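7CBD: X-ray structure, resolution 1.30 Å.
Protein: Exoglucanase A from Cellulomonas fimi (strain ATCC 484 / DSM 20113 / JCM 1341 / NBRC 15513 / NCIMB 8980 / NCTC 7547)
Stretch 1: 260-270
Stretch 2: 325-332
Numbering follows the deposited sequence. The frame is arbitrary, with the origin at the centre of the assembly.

Stretch 1, residues 260-270: KFYEWNFDFDE
Stretch 2 325-332: VDRRVHRG

One arginine, Arg-331, does most of the bonding between these two loops, and its main acceptor is a backbone carbonyl rather than an acid. Both terminal nitrogens reach the carbonyl of Asp-267. Arg-331 NH2 donates to Asp-267 O at 3.0 Å, and Arg-331 NH1 adds a weak bond to Asp-267 O at 3.2 Å. The Asp-267 carboxylate leads away from the contact.

Neither side of the contact is a strand. In stretch 1, Tyr-262 to Asn-265 form a type I' turn, with phi/psi 55/40 at Glu-263 and 77/2 at Trp-264. The turn is closed by Asn-265 N to Tyr-262 O at 3.0 Å. The Asn-265 side chain (chi1 t) accepts from the backbone two residues on, with Asp-267 N to Asn-265 OD1 at 2.9 Å. Asp-269 (chi1 p) caps the helix that follows. The CA atoms of the two stretches come nearest at Phe-261 and His-330, 6.0 Å apart. Farther along, Asp-269 CA and Asp-326 CA are 9.2 Å apart. The order is thus reversed, but end to end the stretches run roughly across each other.

Arg-331 adopts chi1 m, chi2 t, chi3 p and chi4 -156°. Its CG lies over one face of the Phe-261 ring (chi1 t, chi2 71°). Arg-331 CG sits 3.7 Å from the centroid of the Phe-261 ring, a CH-pi contact. Tyr-262 (chi1 m) CD1 lies over one face of the Arg-331 guanidinium and is 3.8 Å from Arg-331 CD. Asn-265 ND2 and Arg-331 NH2 are 3.3 Å apart but do not bond, since both are donors. A water joins them instead. It accepts from both nitrogens and donates to Tyr-262 O at 2.8 Å. A second water accepts from Arg-331 N at 2.9 Å and donates to Phe-261 O at 2.6 Å.

The edge of the Phe-261 ring meets stretch 2 again. Phe-261 CZ is 3.6 Å from Asp-326 CG. Asp-326 (chi1 t) is held by Arg-328 (chi m, t, m). Arg-328 NH2 forms a salt bridge with Asp-326 OD2 at 2.8 Å, and Arg-328 N donates to Asp-326 OD1 at 3.0 Å.

His-330 has an extended backbone, phi/psi -164/147, and chi1 t. Its CB points away from stretch 1, but the ring end returns. His-330 NE2 donates to Glu-263 OE2 at 2.9 Å, near the ring plane. The CA-to-CB bond of Glu-263 (chi1 m, chi2 t) points toward stretch 2. The other ring nitrogen, His-330 ND1, accepts from Gly-332 N at 2.9 Å, so both are used. The contact buries 450 Å², summed over both sides.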

# COMPACT_ATOMS: atom_id res chain seq x y z
N LYS A 260 -25.07 2.82 -3.45
CA LYS A 260 -24.19 3.87 -3.95
C LYS A 260 -22.73 3.59 -3.59
O LYS A 260 -21.83 3.86 -4.39
CB LYS A 260 -24.66 5.21 -3.36
CG LYS A 260 -23.96 6.45 -3.90
CD LYS A 260 -24.49 7.71 -3.21
CE LYS A 260 -23.99 8.97 -3.90
NZ LYS A 260 -24.59 10.22 -3.35
N PHE A 261 -22.48 3.05 -2.41
CA PHE A 261 -21.10 2.85 -2.00
C PHE A 261 -20.42 1.75 -2.80
O PHE A 261 -19.21 1.84 -3.06
CB PHE A 261 -21.04 2.55 -0.50
CG PHE A 261 -19.65 2.61 0.07
CD1 PHE A 261 -19.00 3.83 0.21
CD2 PHE A 261 -18.98 1.45 0.44
CE1 PHE A 261 -17.72 3.89 0.74
CE2 PHE A 261 -17.70 1.51 0.98
CZ PHE A 261 -17.07 2.73 1.12
N TYR A 262 -21.15 0.70 -3.18
CA TYR A 262 -20.48 -0.44 -3.81
C TYR A 262 -20.62 -0.50 -5.32
O TYR A 262 -19.80 -1.17 -5.96
CB TYR A 262 -20.89 -1.76 -3.15
CG TYR A 262 -20.32 -1.93 -1.76
CD1 TYR A 262 -18.95 -1.88 -1.54
CD2 TYR A 262 -21.15 -2.10 -0.67
CE1 TYR A 262 -18.43 -2.02 -0.26
CE2 TYR A 262 -20.65 -2.23 0.61
CZ TYR A 262 -19.29 -2.19 0.81
OH TYR A 262 -18.81 -2.32 2.09
N GLU A 263 -21.62 0.15 -5.92
CA GLU A 263 -21.70 0.26 -7.38
C GLU A 263 -21.66 -1.11 -8.06
O GLU A 263 -21.01 -1.30 -9.09
CB GLU A 263 -20.59 1.17 -7.94
CG GLU A 263 -20.62 2.60 -7.43
CD GLU A 263 -19.45 3.45 -7.92
OE1 GLU A 263 -18.40 2.89 -8.32
OE2 GLU A 263 -19.57 4.70 -7.87
N TRP A 264 -22.34 -2.09 -7.46
CA TRP A 264 -22.51 -3.46 -7.96
C TRP A 264 -21.28 -4.37 -7.76
O TRP A 264 -21.31 -5.53 -8.18
CB TRP A 264 -23.01 -3.55 -9.41
CG TRP A 264 -24.34 -2.85 -9.64
CD1 TRP A 264 -24.53 -1.55 -10.01
CD2 TRP A 264 -25.64 -3.43 -9.52
NE1 TRP A 264 -25.88 -1.29 -10.12
CE2 TRP A 264 -26.58 -2.43 -9.83
CE3 TRP A 264 -26.11 -4.71 -9.18
CZ2 TRP A 264 -27.96 -2.65 -9.81
CZ3 TRP A 264 -27.48 -4.93 -9.17
CH2 TRP A 264 -28.38 -3.91 -9.48
N ASN A 265 -20.21 -3.87 -7.14
CA ASN A 265 -19.02 -4.67 -6.87
C ASN A 265 -19.34 -5.75 -5.83
O ASN A 265 -19.97 -5.47 -4.82
CB ASN A 265 -17.99 -3.70 -6.29
CG ASN A 265 -16.56 -4.21 -6.33
OD1 ASN A 265 -16.30 -5.41 -6.38
ND2 ASN A 265 -15.63 -3.27 -6.29
N PHE A 266 -18.88 -6.99 -6.08
CA PHE A 266 -19.01 -8.07 -5.10
C PHE A 266 -17.90 -8.09 -4.07
O PHE A 266 -18.00 -8.84 -3.08
CB PHE A 266 -19.02 -9.44 -5.78
CG PHE A 266 -20.33 -9.82 -6.39
CD1 PHE A 266 -21.36 -10.34 -5.62
CD2 PHE A 266 -20.52 -9.70 -7.76
CE1 PHE A 266 -22.56 -10.71 -6.20
CE2 PHE A 266 -21.72 -10.07 -8.34
CZ PHE A 266 -22.74 -10.58 -7.56
N ASP A 267 -16.82 -7.33 -4.26
CA ASP A 267 -15.66 -7.38 -3.37
C ASP A 267 -15.72 -6.16 -2.46
O ASP A 267 -15.36 -5.05 -2.86
CB ASP A 267 -14.35 -7.39 -4.15
CG ASP A 267 -14.12 -8.68 -4.93
OD1 ASP A 267 -14.93 -9.62 -4.83
OD2 ASP A 267 -13.11 -8.74 -5.67
N PHE A 268 -16.17 -6.38 -1.23
CA PHE A 268 -16.32 -5.31 -0.24
C PHE A 268 -15.05 -5.11 0.59
O PHE A 268 -14.98 -4.15 1.36
CB PHE A 268 -17.43 -5.65 0.76
CG PHE A 268 -18.83 -5.66 0.18
CD1 PHE A 268 -19.11 -5.35 -1.14
CD2 PHE A 268 -19.89 -5.99 1.02
CE1 PHE A 268 -20.42 -5.36 -1.61
CE2 PHE A 268 -21.19 -6.00 0.56
CZ PHE A 268 -21.46 -5.69 -0.76
N ASP A 269 -14.08 -6.01 0.49
CA ASP A 269 -12.91 -5.94 1.36
C ASP A 269 -11.76 -6.68 0.70
O ASP A 269 -11.92 -7.32 -0.34
CB ASP A 269 -13.22 -6.47 2.77
CG ASP A 269 -13.75 -7.89 2.78
OD1 ASP A 269 -13.18 -8.73 2.06
OD2 ASP A 269 -14.72 -8.17 3.52
N GLU A 270 -10.59 -6.58 1.33
CA GLU A 270 -9.37 -7.07 0.70
C GLU A 270 -9.16 -8.56 0.89
O GLU A 270 -8.48 -9.17 0.06
CB GLU A 270 -8.17 -6.25 1.18
CG GLU A 270 -8.23 -4.79 0.75
CD GLU A 270 -8.28 -4.63 -0.77
OE1 GLU A 270 -7.23 -4.82 -1.42
OE2 GLU A 270 -9.37 -4.33 -1.31
N VAL A 325 -17.73 -0.51 7.67
CA VAL A 325 -16.68 0.08 8.48
C VAL A 325 -15.89 1.11 7.68
O VAL A 325 -15.39 2.09 8.26
CB VAL A 325 -15.78 -0.96 9.18
CG1 VAL A 325 -16.62 -1.92 10.01
CG2 VAL A 325 -14.92 -1.71 8.17
N ASP A 326 -15.75 0.92 6.37
CA ASP A 326 -15.12 1.94 5.53
C ASP A 326 -16.03 3.16 5.55
O ASP A 326 -17.15 3.11 5.03
CB ASP A 326 -14.97 1.40 4.12
CG ASP A 326 -14.13 2.30 3.22
OD1 ASP A 326 -14.08 3.53 3.45
OD2 ASP A 326 -13.53 1.77 2.27
N ARG A 327 -15.56 4.26 6.15
CA ARG A 327 -16.37 5.46 6.32
C ARG A 327 -16.12 6.51 5.24
O ARG A 327 -16.57 7.64 5.38
CB ARG A 327 -16.18 6.07 7.71
CG ARG A 327 -16.40 5.11 8.89
CD ARG A 327 -17.73 4.37 8.81
NE ARG A 327 -18.86 5.29 8.71
CZ ARG A 327 -20.11 4.91 8.44
NH1 ARG A 327 -21.07 5.82 8.34
NH2 ARG A 327 -20.41 3.63 8.25
N ARG A 328 -15.40 6.17 4.18
CA ARG A 328 -15.12 7.14 3.14
C ARG A 328 -16.40 7.57 2.43
O ARG A 328 -17.43 6.90 2.45
CB ARG A 328 -14.17 6.55 2.10
CG ARG A 328 -12.74 6.47 2.58
CD ARG A 328 -11.85 5.94 1.49
NE ARG A 328 -12.04 4.51 1.31
CZ ARG A 328 -11.30 3.75 0.51
NH1 ARG A 328 -10.34 4.30 -0.23
NH2 ARG A 328 -11.53 2.45 0.44
N VAL A 329 -16.31 8.73 1.78
CA VAL A 329 -17.40 9.19 0.92
C VAL A 329 -17.62 8.22 -0.24
O VAL A 329 -18.76 7.98 -0.66
CB VAL A 329 -17.11 10.63 0.42
CG1 VAL A 329 -18.28 11.17 -0.39
CG2 VAL A 329 -16.81 11.56 1.60
N HIS A 330 -16.54 7.63 -0.74
CA HIS A 330 -16.56 6.81 -1.95
C HIS A 330 -15.27 6.02 -1.96
O HIS A 330 -14.24 6.51 -1.47
CB HIS A 330 -16.65 7.72 -3.18
CG HIS A 330 -16.80 7.00 -4.49
ND1 HIS A 330 -15.74 6.40 -5.14
CD2 HIS A 330 -17.88 6.83 -5.28
CE1 HIS A 330 -16.17 5.87 -6.27
NE2 HIS A 330 -17.47 6.11 -6.38
N ARG A 331 -15.32 4.80 -2.50
CA ARG A 331 -14.18 3.90 -2.43
C ARG A 331 -13.02 4.33 -3.32
O ARG A 331 -11.94 3.73 -3.22
CB ARG A 331 -14.61 2.49 -2.78
CG ARG A 331 -15.76 1.97 -1.94
CD ARG A 331 -16.14 0.55 -2.31
NE ARG A 331 -15.26 -0.41 -1.65
CZ ARG A 331 -15.02 -1.65 -2.06
NH1 ARG A 331 -14.26 -2.44 -1.32
NH2 ARG A 331 -15.53 -2.10 -3.20
N GLY A 332 -13.22 5.31 -4.19
CA GLY A 332 -12.16 5.87 -5.02
C GLY A 332 -11.34 6.95 -4.35
O GLY A 332 -10.44 7.52 -4.97
O HOH W 1 -17.84 3.99 -3.73
O HOH W 2 -17.16 -0.68 -5.16